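Local coordinates for protein ribonuclease J (Methanolobus psychrophilus R15, PDB 5HAB) that degrades RNA as an archaeal exoribonuclease, probably a zinc-dependent one, of the metallo-beta-lactamase and beta-CASP family, at residues 158-161 and 165-168. The protein carries 1 engineered substitution. Numbering follows the deposited sequence.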
loop_
_atom_site.group_PDB
_atom_site.type_symbol
_atom_site.label_atom_id
_atom_site.label_comp_id
_atom_site.label_asym_id
_atom_site.label_seq_id
_atom_site.Cartn_x
_atom_site.Cartn_y
_atom_site.Cartn_z
ATOM N N THR B 158 6.786 -28.979 36.407
ATOM C CA THR B 158 5.408 -28.750 36.837
ATOM C C THR B 158 5.379 -28.271 38.290
ATOM O O THR B 158 6.232 -28.649 39.090
ATOM C CB THR B 158 4.564 -30.029 36.683
ATOM O OG1 THR B 158 4.705 -30.530 35.350
ATOM C CG2 THR B 158 3.092 -29.751 36.948
ATOM N N LEU B 159 4.399 -27.434 38.619
ATOM C CA LEU B 159 4.263 -26.859 39.956
ATOM C C LEU B 159 2.826 -26.949 40.457
ATOM O O LEU B 159 1.903 -26.554 39.755
ATOM C CB LEU B 159 4.716 -25.399 39.946
ATOM C CG LEU B 159 4.602 -24.611 41.251
ATOM C CD1 LEU B 159 5.535 -25.169 42.312
ATOM C CD2 LEU B 159 4.884 -23.139 40.996
ATOM N N GLU B 160 2.627 -27.470 41.666
ATOM C CA GLU B 160 1.279 -27.525 42.228
ATOM C C GLU B 160 0.900 -26.200 42.882
ATOM O O GLU B 160 1.674 -25.632 43.650
ATOM C CB GLU B 160 1.145 -28.657 43.246
ATOM C CG GLU B 160 1.309 -30.050 42.670
ATOM C CD GLU B 160 0.971 -31.131 43.680
ATOM O OE1 GLU B 160 0.114 -30.876 44.555
ATOM O OE2 GLU B 160 1.554 -32.234 43.599
ATOM N N ILE B 161 -0.297 -25.713 42.576
ATOM C CA ILE B 161 -0.775 -24.451 43.131
ATOM C C ILE B 161 -1.948 -24.745 44.064
ATOM O O ILE B 161 -2.160 -24.058 45.063
ATOM C CB ILE B 161 -1.166 -23.447 42.008
ATOM C CG1 ILE B 161 0.079 -22.788 41.412
ATOM C CG2 ILE B 161 -2.077 -22.351 42.533
ATOM C CD1 ILE B 161 0.846 -23.661 40.460
ATOM N N ILE B 165 -5.306 -27.609 40.774
ATOM C CA ILE B 165 -4.646 -26.803 39.757
ATOM C C ILE B 165 -3.144 -27.046 39.753
ATOM O O ILE B 165 -2.485 -26.859 40.779
ATOM C CB ILE B 165 -4.930 -25.302 39.972
ATOM C CG1 ILE B 165 -6.425 -25.007 39.846
ATOM C CG2 ILE B 165 -4.111 -24.453 39.013
ATOM C CD1 ILE B 165 -6.768 -23.574 40.133
ATOM N N THR B 166 -2.598 -27.459 38.611
ATOM C CA THR B 166 -1.134 -27.492 38.476
ATOM C C THR B 166 -0.697 -26.707 37.244
ATOM O O THR B 166 -1.430 -26.623 36.267
ATOM C CB THR B 166 -0.571 -28.927 38.376
ATOM O OG1 THR B 166 -0.981 -29.523 37.139
ATOM C CG2 THR B 166 -1.043 -29.785 39.540
ATOM N N ILE B 167 0.504 -26.143 37.288
ATOM C CA ILE B 167 1.020 -25.372 36.169
ATOM C C ILE B 167 2.251 -26.037 35.561
ATOM O O ILE B 167 3.253 -26.254 36.240
ATOM C CB ILE B 167 1.346 -23.938 36.617
ATOM C CG1 ILE B 167 0.058 -23.171 36.923
ATOM C CG2 ILE B 167 2.178 -23.218 35.570
ATOM C CD1 ILE B 167 0.299 -21.788 37.491
ATOM N N GLU B 168 2.168 -26.322 34.264
ATOM C CA GLU B 168 3.258 -26.930 33.507
ATOM C C GLU B 168 3.843 -25.940 32.499
ATOM O O GLU B 168 3.102 -25.267 31.787
ATOM C CB GLU B 168 2.760 -28.189 32.788
ATOM C CG GLU B 168 3.776 -28.853 31.867
ATOM C CD GLU B 168 3.203 -30.070 31.161
ATOM O OE1 GLU B 168 2.021 -30.393 31.401
ATOM O OE2 GLU B 168 3.938 -30.717 30.383
#
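Leu-159 and Ile-167 face each other as the hydrogen-bonded pair of an antiparallel beta hairpin, whose first strand, 158-160, is the outermost of one of the two mixed sheets at the core of the metallo-beta-lactamase alpha-beta-beta-alpha sandwich. Leu-159 N donates to Ile-167 O at 2.9 Å, while the return bond from Ile-167 N to Leu-159 O is nearly straight (172°). A third bond, Ile-161 N to Ile-165 O at 3.1 Å, holds the strands together where the chain turns.

The two faces differ in character. Ile-161 joins Ile-167 on one: its CD1 lies across the end of that side chain, 3.6 Å from CD1 and 3.7 Å from CG1. On the other face, the CG2 methyl of Thr-158 packs 4.0 Å from CB of Thr-166, whose own CG2 lies alongside CG of Glu-160, 3.9 Å away; Glu-168 CG passes 4.0 Å from Thr-158 OG1. Both beta-branched threonines favour extended backbone; Thr-158 tolerates the open surface, while Thr-166 also touches His-185.

Further out, Leu-159 and Ile-167 both rest on Ile-125 of the facing sheet, a place that suits branched aliphatic chains. Glu-168 is buried, where an unpaired carboxylate would probably be costly: with CG anti to the backbone N (chi1 175°), the extended chain carries OE2 to a salt bridge with Arg-213 NE and OE1 to a hydrogen bond with His-185 NE2.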